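Long-range contacts in purine nucleoside phosphorylase (Schistosoma mansoni, PDB 6BJ6), which catalyses the phosphate-dependent cleavage of purine nucleosides such as inosine and guanosine, giving the free base and ribose 1-phosphate: residues S35-L40 with L114-A119; G120-K125 with D217-S222. All coordinates share one frame; numbering follows the deposited sequence.

Both contacts involve strand 112-121, and their centres lie about 16 Å apart. Interaction 1 sits nearer the centre of the chain, about 8 Å away against about 15 Å for interaction 2. Both are largely buried, with a partly exposed margin at Ser35 in the first and at Asn123 and Asp217 in the second. No direct hydrogen bond crosses interaction 1: a loop meets the strand through leucine packing, water and a shared ligand. Interaction 2 has five: two pair antiparallel strands, two join loop N-H groups to Asp217 O, and one links side chains. The two meet where Asn117 CG lies 3.3 Å from Ser222 OG, and both border the bound sulfoxide-benzoic acid.

Interaction 1: residues S35-L40 with L114-A119; sequences SGLGKL and LITNLA. With DTS (2-{[(S)-phenylsulfinyl]methyl}benzoic acid), chain F.
Ser35 and Leu37, on the glycine-rich loop that follows strand 29-31, meet Thr116, Asn117 and Leu118 of strand 112-121 at a phosphorylase ligand site. Away from the ligand, Leu37 packs on the strand. It has CG anti to its carbonyl carbon (chi1 -47°) and a second torsion that is extended, which carries CD1 to the strand, 3.8 Å from Thr116 OG1 and 4.1 Å from Asn117 CA. That hydroxyl is hydrogen-bonded to the hydroxyl of the modified cysteine at position 33, whose OH is also bonded to Leu37 O. Leu242 of strand 236-246 packs on both Leu37 and Leu118. Nearer the ligand, Leu118 turns CD1 to within 3.8 Å of Ser35 O.

Two waters bridge the segments as well. One molecule donates to Ser35 O (3.0 Å) and accepts from Leu118 N (3.1 Å). A second accepts from Ser35 N and donates to both Asn117 OD1 and the ligand carboxylate.

Asn117 starts away from the loop at CB, yet its amide reaches the ligand. ND2 donates to carboxylate O1 of DTS (2.8 Å, N-H...O 163°) and to Leu118 O (3.2 Å, 177°), which lies almost in the amide plane; with the water on OD1, these bonds fix the rotation of the amide. Ser35 OG lies 2.4 Å from DTS O, the other carboxylate oxygen, so short that the exact length is doubtful. The carboxylate is thus shared by loop and strand. A serine-bearing glycine-rich loop beside the Asn-Leu-Ala part of strand 112-121, toward its C-terminal end, is consistent with the phosphate-binding site of the purine nucleoside phosphorylase family.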
# COMPACT_ATOMS: atom_id res chain seq x y z
N SER A 35 -9.45 -6.38 -22.05
CA SER A 35 -9.29 -5.69 -23.33
C SER A 35 -8.63 -6.61 -24.36
O SER A 35 -7.70 -7.36 -24.04
CB SER A 35 -8.49 -4.40 -23.15
OG SER A 35 -7.19 -4.68 -22.71
N GLY A 36 -9.15 -6.56 -25.59
CA GLY A 36 -8.75 -7.47 -26.66
C GLY A 36 -9.34 -8.87 -26.59
O GLY A 36 -9.18 -9.63 -27.57
N LEU A 37 -10.02 -9.23 -25.50
CA LEU A 37 -10.48 -10.61 -25.28
C LEU A 37 -12.01 -10.69 -25.21
O LEU A 37 -12.57 -11.61 -24.60
CB LEU A 37 -9.86 -11.18 -24.01
CG LEU A 37 -8.35 -10.95 -23.90
CD1 LEU A 37 -7.87 -11.49 -22.51
CD2 LEU A 37 -7.59 -11.59 -25.06
N GLY A 38 -12.71 -9.76 -25.85
CA GLY A 38 -14.14 -9.66 -25.68
C GLY A 38 -15.00 -10.13 -26.83
O GLY A 38 -16.22 -9.91 -26.81
N LYS A 39 -14.43 -10.80 -27.83
CA LYS A 39 -15.21 -11.19 -29.01
C LYS A 39 -16.42 -12.05 -28.64
O LYS A 39 -17.45 -11.99 -29.32
CB LYS A 39 -14.31 -11.91 -30.02
N LEU A 40 -16.34 -12.85 -27.56
CA LEU A 40 -17.44 -13.75 -27.22
C LEU A 40 -18.73 -12.96 -26.94
O LEU A 40 -19.82 -13.40 -27.30
CB LEU A 40 -17.06 -14.62 -26.01
CG LEU A 40 -18.12 -15.65 -25.56
CD1 LEU A 40 -18.45 -16.64 -26.66
CD2 LEU A 40 -17.62 -16.39 -24.32
N LEU A 114 -16.54 -15.91 -14.42
CA LEU A 114 -15.36 -16.21 -15.23
C LEU A 114 -14.68 -14.90 -15.63
O LEU A 114 -15.35 -13.96 -16.07
CB LEU A 114 -15.75 -17.02 -16.49
CG LEU A 114 -16.77 -18.16 -16.40
CD1 LEU A 114 -17.15 -18.84 -17.77
CD2 LEU A 114 -16.18 -19.22 -15.48
N ILE A 115 -13.34 -14.85 -15.49
CA ILE A 115 -12.54 -13.62 -15.67
C ILE A 115 -11.29 -13.93 -16.50
O ILE A 115 -10.59 -14.92 -16.24
CB ILE A 115 -12.09 -12.99 -14.33
CG1 ILE A 115 -13.27 -12.70 -13.39
CG2 ILE A 115 -11.33 -11.63 -14.54
CD1 ILE A 115 -12.82 -12.38 -11.92
N THR A 116 -11.00 -13.08 -17.48
CA THR A 116 -9.75 -13.17 -18.24
C THR A 116 -9.07 -11.79 -18.30
O THR A 116 -9.75 -10.76 -18.33
CB THR A 116 -9.98 -13.68 -19.68
OG1 THR A 116 -10.80 -12.75 -20.41
CG2 THR A 116 -10.69 -15.01 -19.68
N ASN A 117 -7.74 -11.77 -18.33
CA ASN A 117 -7.03 -10.52 -18.58
C ASN A 117 -5.60 -10.80 -19.02
O ASN A 117 -5.03 -11.83 -18.70
CB ASN A 117 -7.02 -9.62 -17.33
CG ASN A 117 -7.13 -8.08 -17.66
OD1 ASN A 117 -8.22 -7.51 -17.66
ND2 ASN A 117 -6.00 -7.44 -17.93
N LEU A 118 -5.02 -9.84 -19.77
CA LEU A 118 -3.59 -9.86 -20.07
C LEU A 118 -2.77 -9.63 -18.80
O LEU A 118 -3.19 -8.90 -17.89
CB LEU A 118 -3.26 -8.78 -21.08
CG LEU A 118 -3.76 -9.01 -22.53
CD1 LEU A 118 -4.04 -7.71 -23.27
CD2 LEU A 118 -2.65 -9.80 -23.29
N ALA A 119 -1.55 -10.19 -18.77
CA ALA A 119 -0.66 -10.10 -17.61
C ALA A 119 0.79 -10.33 -18.00
O ALA A 119 1.09 -10.80 -19.11
CB ALA A 119 -1.05 -11.11 -16.51
C12 DTS F . 1.26 -6.40 -17.26
C13 DTS F . 0.01 -6.13 -16.91
C11 DTS F . 1.59 -6.72 -18.70
C10 DTS F . 0.61 -6.71 -19.59
C9 DTS F . -0.83 -6.38 -19.21
C8 DTS F . -1.12 -6.16 -17.94
C7 DTS F . -3.05 -3.91 -17.72
C4 DTS F . -1.26 -3.05 -20.99
C5 DTS F . -1.48 -3.24 -19.71
C6 DTS F . -2.85 -3.68 -19.22
C3 DTS F . -2.36 -3.24 -21.99
C2 DTS F . -3.54 -3.61 -21.59
C1 DTS F . -3.83 -3.86 -20.11
O2 DTS F . -3.69 -6.55 -16.61
S DTS F . -2.79 -5.71 -17.39
C DTS F . -5.24 -4.28 -19.71
O1 DTS F . -5.50 -4.71 -18.56
O DTS F . -6.17 -4.16 -20.55
O HOH W 1 -6.81 -7.86 -21.25
O HOH W 2 -8.42 -5.42 -19.52

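Interaction 2: residues G120-K125 with D217-S222. With DTS (2-{[(S)-phenylsulfinyl]methyl}benzoic acid), chain F.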
# COMPACT_ATOMS: atom_id res chain seq x y z
N GLY A 120 1.69 -10.00 -17.08
CA GLY A 120 3.15 -10.20 -17.27
C GLY A 120 3.61 -11.51 -16.64
O GLY A 120 3.17 -11.88 -15.55
N GLY A 121 4.52 -12.21 -17.33
CA GLY A 121 5.06 -13.46 -16.82
C GLY A 121 6.29 -13.28 -15.93
O GLY A 121 7.19 -12.50 -16.24
N ILE A 122 6.31 -14.03 -14.83
CA ILE A 122 7.42 -14.03 -13.88
C ILE A 122 8.13 -15.39 -13.87
O ILE A 122 9.36 -15.47 -13.99
CB ILE A 122 6.93 -13.66 -12.46
CG1 ILE A 122 6.34 -12.24 -12.39
CG2 ILE A 122 8.05 -13.82 -11.43
CD1 ILE A 122 7.31 -11.12 -12.76
N ASN A 123 7.38 -16.48 -13.70
CA ASN A 123 7.96 -17.82 -13.78
C ASN A 123 8.77 -17.98 -15.07
O ASN A 123 8.29 -17.65 -16.16
CB ASN A 123 6.83 -18.85 -13.69
CG ASN A 123 7.33 -20.25 -13.71
OD1 ASN A 123 8.16 -20.60 -14.53
ND2 ASN A 123 6.85 -21.07 -12.79
N ARG A 124 9.99 -18.51 -14.96
CA ARG A 124 10.93 -18.50 -16.07
C ARG A 124 10.46 -19.35 -17.26
O ARG A 124 10.92 -19.12 -18.39
CB ARG A 124 12.30 -19.00 -15.59
CG ARG A 124 13.50 -18.36 -16.29
CD ARG A 124 14.81 -18.82 -15.66
NE ARG A 124 15.20 -17.98 -14.53
CZ ARG A 124 15.81 -16.81 -14.66
NH1 ARG A 124 16.09 -16.33 -15.87
NH2 ARG A 124 16.14 -16.10 -13.57
N LYS A 125 9.55 -20.30 -17.03
CA LYS A 125 9.01 -21.18 -18.06
C LYS A 125 7.80 -20.60 -18.80
O LYS A 125 7.29 -21.27 -19.71
CB LYS A 125 8.60 -22.50 -17.42
N ASP A 217 4.12 -16.24 -9.94
CA ASP A 217 4.21 -16.75 -11.30
C ASP A 217 3.78 -15.75 -12.37
O ASP A 217 4.32 -15.76 -13.48
CB ASP A 217 3.37 -18.02 -11.46
CG ASP A 217 3.83 -19.14 -10.52
OD1 ASP A 217 4.95 -19.65 -10.74
OD2 ASP A 217 3.07 -19.50 -9.57
N VAL A 218 2.84 -14.85 -12.04
CA VAL A 218 2.27 -13.90 -12.99
C VAL A 218 2.02 -12.61 -12.21
O VAL A 218 1.80 -12.67 -10.99
CB VAL A 218 0.93 -14.44 -13.58
CG1 VAL A 218 0.36 -13.50 -14.59
CG2 VAL A 218 1.13 -15.81 -14.20
N VAL A 219 2.03 -11.46 -12.89
CA VAL A 219 1.74 -10.17 -12.24
C VAL A 219 0.83 -9.34 -13.15
O VAL A 219 1.01 -9.29 -14.37
CB VAL A 219 3.05 -9.41 -11.88
CG1 VAL A 219 3.92 -9.13 -13.11
CG2 VAL A 219 2.74 -8.10 -11.14
N GLY A 220 -0.16 -8.68 -12.55
CA GLY A 220 -1.08 -7.87 -13.34
C GLY A 220 -1.82 -6.85 -12.48
O GLY A 220 -1.63 -6.78 -11.27
N MET A 221 -2.65 -6.04 -13.16
CA MET A 221 -3.30 -4.88 -12.54
C MET A 221 -4.81 -5.04 -12.38
O MET A 221 -5.49 -4.04 -12.14
CB MET A 221 -3.02 -3.62 -13.39
CG MET A 221 -1.55 -3.42 -13.72
SD MET A 221 -1.29 -2.00 -14.82
CE MET A 221 0.39 -2.31 -15.36
N SER A 222 -5.34 -6.26 -12.52
CA SER A 222 -6.79 -6.51 -12.56
C SER A 222 -7.15 -7.67 -11.64
O SER A 222 -6.33 -8.09 -10.82
CB SER A 222 -7.23 -6.85 -13.99
OG SER A 222 -6.71 -8.11 -14.43
C12 DTS F . 1.26 -6.40 -17.26
C13 DTS F . 0.01 -6.13 -16.91
C11 DTS F . 1.59 -6.72 -18.70
C10 DTS F . 0.61 -6.71 -19.59
C9 DTS F . -0.83 -6.38 -19.21
C8 DTS F . -1.12 -6.16 -17.94
C7 DTS F . -3.05 -3.91 -17.72
C4 DTS F . -1.26 -3.05 -20.99
C5 DTS F . -1.48 -3.24 -19.71
C6 DTS F . -2.85 -3.68 -19.22
C3 DTS F . -2.36 -3.24 -21.99
C2 DTS F . -3.54 -3.61 -21.59
C1 DTS F . -3.83 -3.86 -20.11
O2 DTS F . -3.69 -6.55 -16.61
S DTS F . -2.79 -5.71 -17.39
C DTS F . -5.24 -4.28 -19.71
O1 DTS F . -5.50 -4.71 -18.56
O DTS F . -6.17 -4.16 -20.55
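Asn123 and Asp217 run alongside each other in the same direction, with amide and carboxylate planes 30° apart. Asn123 has CG trans to its own nitrogen (chi1 -178°), which places the amide next to the acid. ND2 then donates to Asp217 OD1 at 3.1 Å in a nearly straight bond (168°); the acceptor lies close to the amide plane, whereas the donor approaches OD1 on its anti side, somewhat out of the carboxylate plane. The other carboxylate oxygen, OD2, accepts from Val193 N of strand 189-196. At the far end of the amide, Asn123 OD1 accepts from Lys125 N (2.9 Å), forming an Asx turn, so the amide is fixed through both its nitrogen and its oxygen.

The backbone is joined as well. Asp217 O takes two donors from the same face of its carbonyl plane, Ile122 N at 3.0 Å and Asn123 N at 3.2 Å. Next comes the non-hydrogen-bonded pair Gly121 and Val218, and beyond it the antiparallel hydrogen-bonded pair Gly120 and Val219, with Gly120 N to Val219 O and Val219 N to Gly120 O both 2.9 Å.

The side chains of Ile122 and Val219 cross at a slant, CD1 of Ile122 lying 3.9 Å from Val219 CG1, and helix 205-213 covers both. Beyond the paired residues, Met221 brings SD to 3.9 Å from C7 of the bound DTS and packs on Phe161 of a second subunit. The short strand 218-220, antiparallel to the end of strand 112-121, thus leads from Asp217, which holds the Asx-turn asparagine Asn123, toward the ligand pocket near the subunit interface, as in other trimeric purine nucleoside phosphorylases.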